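Local coordinates for flagellar biosynthesis protein FlhA (PDB 3MIX) that takes part in the export of flagellum proteins through the flagellar type III secretion system, this chain being its cytosolic domain, at residues A337-K350 and L360-V374. Sequence-based numbering, arbitrary orientation.
Sequences AILLCSPPVRMYVK and LPVLSYNELEANVEV
Turned away from its own backbone N (chi1 -168°) and bent at chi2, the Arg-346 chain is long enough to pass Ser-364 CB and still donate from NE to Val-362 O, a bent hydrogen bond of 3.0 Å (140° at the hydrogen) with its donor above the carbonyl plane. Glu-367 OE2 sits well out of the guanidinium plane, 3.9 Å from NE, a long salt bridge of charge alone; Arg-346 also pairs with Glu-233 and Glu-262, and Glu-367 with Arg-265. Glu-367 OE1 in turn accepts Ser-364 N at 3.1 Å. Strands 339-341 and 362-364 run parallel, joined by Leu-339 N to Pro-361 O (2.9 Å) and Leu-363 N to Leu-339 O (2.7 Å). Branched Val-362 suits the strand and meets Val-349 CG1 with its CG1 at 3.9 Å. On the other sheet face, flexible Leu-340 reaches Leu-368 and Val-374 tip to tip through CD1, which also touches the edge of the Tyr-365 ring. A methionine replacing Arg-346 would probably leave Val-362 O without its NE-H donor and the surrounding glutamates short of a positive partner. Helix and second strand of this beta-alpha-beta unit are thus joined by one polar bond and valine packing, with charge a weaker addition.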
loop_
_atom_site.group_PDB
_atom_site.type_symbol
_atom_site.label_atom_id
_atom_site.label_comp_id
_atom_site.label_asym_id
_atom_site.label_seq_id
_atom_site.Cartn_x
_atom_site.Cartn_y
_atom_site.Cartn_z
ATOM N N ALA A 337 -1.252 6.096 -16.284
ATOM C CA ALA A 337 -2.705 6.212 -16.421
ATOM C C ALA A 337 -3.385 6.622 -15.108
ATOM O O ALA A 337 -3.283 5.918 -14.098
ATOM C CB ALA A 337 -3.300 4.918 -16.974
ATOM N N ILE A 338 -4.058 7.772 -15.135
ATOM C CA ILE A 338 -4.804 8.303 -13.992
ATOM C C ILE A 338 -6.267 8.491 -14.391
ATOM O O ILE A 338 -6.550 8.707 -15.559
ATOM C CB ILE A 338 -4.194 9.646 -13.484
ATOM C CG1 ILE A 338 -2.878 9.397 -12.741
ATOM C CG2 ILE A 338 -5.154 10.406 -12.566
ATOM C CD1 ILE A 338 -1.662 9.961 -13.430
ATOM N N LEU A 339 -7.184 8.406 -13.426
ATOM C CA LEU A 339 -8.617 8.601 -13.671
ATOM C C LEU A 339 -9.227 9.678 -12.762
ATOM O O LEU A 339 -9.148 9.574 -11.546
ATOM C CB LEU A 339 -9.371 7.275 -13.512
ATOM C CG LEU A 339 -10.874 7.236 -13.810
ATOM C CD1 LEU A 339 -11.164 7.512 -15.295
ATOM C CD2 LEU A 339 -11.465 5.903 -13.404
ATOM N N LEU A 340 -9.829 10.709 -13.356
ATOM C CA LEU A 340 -10.530 11.749 -12.592
ATOM C C LEU A 340 -12.032 11.541 -12.606
ATOM O O LEU A 340 -12.594 11.097 -13.610
ATOM C CB LEU A 340 -10.239 13.147 -13.142
ATOM C CG LEU A 340 -9.118 14.019 -12.570
ATOM C CD1 LEU A 340 -9.138 15.373 -13.271
ATOM C CD2 LEU A 340 -9.218 14.212 -11.055
ATOM N N CYS A 341 -12.677 11.872 -11.493
ATOM C CA CYS A 341 -14.127 11.816 -11.379
ATOM C C CYS A 341 -14.557 12.751 -10.269
ATOM O O CYS A 341 -13.708 13.346 -9.596
ATOM C CB CYS A 341 -14.617 10.388 -11.126
ATOM S SG CYS A 341 -13.993 9.622 -9.613
ATOM N N SER A 342 -15.865 12.899 -10.085
ATOM C CA SER A 342 -16.382 13.826 -9.087
ATOM C C SER A 342 -16.253 13.211 -7.709
ATOM O O SER A 342 -16.294 11.986 -7.585
ATOM C CB SER A 342 -17.836 14.219 -9.385
ATOM O OG SER A 342 -18.713 13.120 -9.220
ATOM N N PRO A 343 -16.079 14.059 -6.670
ATOM C CA PRO A 343 -15.886 13.620 -5.278
ATOM C C PRO A 343 -16.887 12.583 -4.732
ATOM O O PRO A 343 -16.441 11.597 -4.142
ATOM C CB PRO A 343 -15.953 14.925 -4.472
ATOM C CG PRO A 343 -15.602 15.998 -5.436
ATOM C CD PRO A 343 -15.908 15.520 -6.820
ATOM N N PRO A 344 -18.219 12.786 -4.904
ATOM C CA PRO A 344 -19.142 11.815 -4.274
ATOM C C PRO A 344 -19.122 10.411 -4.891
ATOM O O PRO A 344 -19.707 9.472 -4.327
ATOM C CB PRO A 344 -20.524 12.461 -4.478
ATOM C CG PRO A 344 -20.361 13.342 -5.664
ATOM C CD PRO A 344 -18.964 13.883 -5.559
ATOM N N VAL A 345 -18.443 10.280 -6.029
ATOM C CA VAL A 345 -18.411 9.035 -6.796
ATOM C C VAL A 345 -17.052 8.323 -6.678
ATOM O O VAL A 345 -16.949 7.104 -6.849
ATOM C CB VAL A 345 -18.727 9.324 -8.285
ATOM C CG1 VAL A 345 -18.951 8.044 -9.049
ATOM C CG2 VAL A 345 -19.963 10.207 -8.407
ATOM N N ARG A 346 -16.024 9.107 -6.376
ATOM C CA ARG A 346 -14.622 8.682 -6.362
ATOM C C ARG A 346 -14.326 7.386 -5.606
ATOM O O ARG A 346 -13.731 6.455 -6.156
ATOM C CB ARG A 346 -13.784 9.804 -5.785
ATOM C CG ARG A 346 -12.328 9.606 -5.974
ATOM C CD ARG A 346 -11.645 9.701 -4.634
ATOM N NE ARG A 346 -10.479 8.855 -4.696
ATOM C CZ ARG A 346 -10.277 7.747 -4.006
ATOM N NH1 ARG A 346 -9.164 7.097 -4.240
ATOM N NH2 ARG A 346 -11.125 7.307 -3.088
ATOM N N MET A 347 -14.729 7.343 -4.342
ATOM C CA MET A 347 -14.542 6.167 -3.504
ATOM C C MET A 347 -15.232 4.919 -4.096
ATOM O O MET A 347 -14.692 3.819 -4.037
ATOM C CB MET A 347 -14.999 6.473 -2.069
ATOM C CG MET A 347 -15.795 5.384 -1.390
ATOM S SD MET A 347 -16.116 5.699 0.363
ATOM C CE MET A 347 -17.095 7.198 0.293
ATOM N N TYR A 348 -16.392 5.102 -4.710
ATOM C CA TYR A 348 -17.110 3.971 -5.312
ATOM C C TYR A 348 -16.501 3.484 -6.627
ATOM O O TYR A 348 -16.463 2.283 -6.884
ATOM C CB TYR A 348 -18.592 4.304 -5.467
ATOM C CG TYR A 348 -19.266 4.604 -4.144
ATOM C CD1 TYR A 348 -19.597 3.573 -3.260
ATOM C CD2 TYR A 348 -19.548 5.920 -3.763
ATOM C CE1 TYR A 348 -20.209 3.836 -2.042
ATOM C CE2 TYR A 348 -20.158 6.197 -2.541
ATOM C CZ TYR A 348 -20.484 5.148 -1.692
ATOM O OH TYR A 348 -21.092 5.402 -0.490
ATOM N N VAL A 349 -16.015 4.414 -7.449
ATOM C CA VAL A 349 -15.303 4.063 -8.682
ATOM C C VAL A 349 -14.105 3.183 -8.331
ATOM O O VAL A 349 -13.856 2.158 -8.984
ATOM C CB VAL A 349 -14.819 5.326 -9.458
ATOM C CG1 VAL A 349 -13.984 4.942 -10.676
ATOM C CG2 VAL A 349 -15.994 6.191 -9.871
ATOM N N LYS A 350 -13.391 3.586 -7.280
ATOM C CA LYS A 350 -12.220 2.861 -6.792
ATOM C C LYS A 350 -12.534 1.434 -6.342
ATOM O O LYS A 350 -11.833 0.489 -6.726
ATOM C CB LYS A 350 -11.522 3.650 -5.673
ATOM C CG LYS A 350 -10.262 2.987 -5.154
ATOM C CD LYS A 350 -9.148 3.015 -6.171
ATOM C CE LYS A 350 -8.016 2.092 -5.761
ATOM N NZ LYS A 350 -6.905 2.144 -6.761
ATOM N N LEU A 360 -4.584 1.524 -10.542
ATOM C CA LEU A 360 -5.006 2.682 -11.320
ATOM C C LEU A 360 -5.428 3.798 -10.354
ATOM O O LEU A 360 -6.451 3.677 -9.664
ATOM C CB LEU A 360 -6.167 2.331 -12.249
ATOM C CG LEU A 360 -6.651 3.474 -13.150
ATOM C CD1 LEU A 360 -5.680 3.720 -14.294
ATOM C CD2 LEU A 360 -8.047 3.209 -13.698
ATOM N N PRO A 361 -4.647 4.891 -10.297
ATOM C CA PRO A 361 -5.019 5.972 -9.391
ATOM C C PRO A 361 -6.337 6.605 -9.813
ATOM O O PRO A 361 -6.496 7.032 -10.968
ATOM C CB PRO A 361 -3.864 6.969 -9.526
ATOM C CG PRO A 361 -2.741 6.184 -10.121
ATOM C CD PRO A 361 -3.395 5.187 -11.011
ATOM N N VAL A 362 -7.284 6.615 -8.881
ATOM C CA VAL A 362 -8.578 7.237 -9.093
ATOM C C VAL A 362 -8.634 8.483 -8.227
ATOM O O VAL A 362 -8.668 8.405 -6.998
ATOM C CB VAL A 362 -9.735 6.266 -8.773
ATOM C CG1 VAL A 362 -11.090 6.918 -9.026
ATOM C CG2 VAL A 362 -9.591 5.016 -9.601
ATOM N N LEU A 363 -8.616 9.636 -8.880
ATOM C CA LEU A 363 -8.585 10.907 -8.169
ATOM C C LEU A 363 -9.917 11.620 -8.264
ATOM O O LEU A 363 -10.709 11.332 -9.151
ATOM C CB LEU A 363 -7.471 11.803 -8.714
ATOM C CG LEU A 363 -6.035 11.273 -8.664
ATOM C CD1 LEU A 363 -5.082 12.372 -9.131
ATOM C CD2 LEU A 363 -5.649 10.736 -7.258
ATOM N N SER A 364 -10.167 12.533 -7.336
ATOM C CA SER A 364 -11.272 13.463 -7.480
ATOM C C SER A 364 -10.741 14.876 -7.818
ATOM O O SER A 364 -9.587 15.203 -7.518
ATOM C CB SER A 364 -12.168 13.452 -6.242
ATOM O OG SER A 364 -11.788 14.432 -5.304
ATOM N N TYR A 365 -11.585 15.695 -8.445
ATOM C CA TYR A 365 -11.192 17.041 -8.879
ATOM C C TYR A 365 -10.682 17.878 -7.724
ATOM O O TYR A 365 -9.776 18.687 -7.896
ATOM C CB TYR A 365 -12.364 17.771 -9.556
ATOM C CG TYR A 365 -13.057 16.977 -10.638
ATOM C CD1 TYR A 365 -12.365 16.555 -11.773
ATOM C CD2 TYR A 365 -14.404 16.653 -10.531
ATOM C CE1 TYR A 365 -12.998 15.817 -12.780
ATOM C CE2 TYR A 365 -15.049 15.921 -11.532
ATOM C CZ TYR A 365 -14.338 15.501 -12.651
ATOM O OH TYR A 365 -14.973 14.771 -13.639
ATOM N N ASN A 366 -11.261 17.667 -6.544
ATOM C CA ASN A 366 -10.895 18.405 -5.335
ATOM C C ASN A 366 -9.599 17.933 -4.655
ATOM O O ASN A 366 -9.249 18.414 -3.564
ATOM C CB ASN A 366 -12.052 18.366 -4.333
ATOM C CG ASN A 366 -13.212 19.272 -4.724
ATOM O OD1 ASN A 366 -14.192 19.376 -3.984
ATOM N ND2 ASN A 366 -13.114 19.932 -5.888
ATOM N N GLU A 367 -8.908 16.986 -5.290
ATOM C CA GLU A 367 -7.632 16.479 -4.786
ATOM C C GLU A 367 -6.509 17.019 -5.653
ATOM O O GLU A 367 -5.337 16.933 -5.297
ATOM C CB GLU A 367 -7.621 14.940 -4.728
ATOM C CG GLU A 367 -8.768 14.351 -3.882
ATOM C CD GLU A 367 -8.874 12.846 -3.963
ATOM O OE1 GLU A 367 -8.317 12.241 -4.906
ATOM O OE2 GLU A 367 -9.526 12.255 -3.073
ATOM N N LEU A 368 -6.885 17.581 -6.796
ATOM C CA LEU A 368 -5.972 18.372 -7.609
ATOM C C LEU A 368 -6.106 19.844 -7.262
ATOM O O LEU A 368 -7.209 20.374 -7.211
ATOM C CB LEU A 368 -6.225 18.157 -9.097
ATOM C CG LEU A 368 -5.981 16.744 -9.633
ATOM C CD1 LEU A 368 -6.337 16.685 -11.103
ATOM C CD2 LEU A 368 -4.540 16.268 -9.399
ATOM N N GLU A 369 -4.976 20.487 -6.996
ATOM C CA GLU A 369 -4.929 21.916 -6.712
ATOM C C GLU A 369 -5.500 22.724 -7.870
ATOM O O GLU A 369 -5.380 22.329 -9.031
ATOM C CB GLU A 369 -3.493 22.354 -6.440
ATOM C CG GLU A 369 -3.044 22.137 -5.014
ATOM C CD GLU A 369 -1.570 22.436 -4.825
ATOM O OE1 GLU A 369 -0.740 21.850 -5.557
ATOM O OE2 GLU A 369 -1.244 23.255 -3.939
ATOM N N ALA A 370 -6.120 23.854 -7.545
ATOM C CA ALA A 370 -6.775 24.713 -8.546
ATOM C C ALA A 370 -5.873 25.095 -9.729
ATOM O O ALA A 370 -6.355 25.235 -10.859
ATOM C CB ALA A 370 -7.333 25.966 -7.881
ATOM N N ASN A 371 -4.574 25.243 -9.462
ATOM C CA ASN A 371 -3.604 25.699 -10.458
ATOM C C ASN A 371 -3.149 24.634 -11.463
ATOM O O ASN A 371 -2.288 24.905 -12.305
ATOM C CB ASN A 371 -2.378 26.322 -9.763
ATOM C CG ASN A 371 -1.417 25.276 -9.203
ATOM O OD1 ASN A 371 -1.826 24.338 -8.519
ATOM N ND2 ASN A 371 -0.128 25.440 -9.496
ATOM N N VAL A 372 -3.729 23.440 -11.385
ATOM C CA VAL A 372 -3.275 22.299 -12.190
ATOM C C VAL A 372 -3.972 22.220 -13.554
ATOM O O VAL A 372 -5.202 22.257 -13.633
ATOM C CB VAL A 372 -3.424 20.962 -11.404
ATOM C CG1 VAL A 372 -3.036 19.772 -12.259
ATOM C CG2 VAL A 372 -2.570 20.999 -10.159
ATOM N N GLU A 373 -3.168 22.121 -14.617
ATOM C CA GLU A 373 -3.682 22.006 -15.986
ATOM C C GLU A 373 -4.008 20.550 -16.318
ATOM O O GLU A 373 -3.106 19.732 -16.521
ATOM C CB GLU A 373 -2.687 22.579 -17.020
ATOM C CG GLU A 373 -2.356 24.063 -16.847
ATOM C CD GLU A 373 -1.728 24.704 -18.093
ATOM O OE1 GLU A 373 -0.866 24.067 -18.746
ATOM O OE2 GLU A 373 -2.092 25.860 -18.414
ATOM N N VAL A 374 -5.301 20.237 -16.380
ATOM C CA VAL A 374 -5.754 18.869 -16.647
ATOM C C VAL A 374 -6.526 18.745 -17.955
ATOM O O VAL A 374 -7.397 19.570 -18.254
ATOM C CB VAL A 374 -6.613 18.330 -15.487
ATOM C CG1 VAL A 374 -7.360 17.064 -15.902
ATOM C CG2 VAL A 374 -5.739 18.071 -14.276
HETATM O O HOH W 1 -7.976 1.113 -9.109
#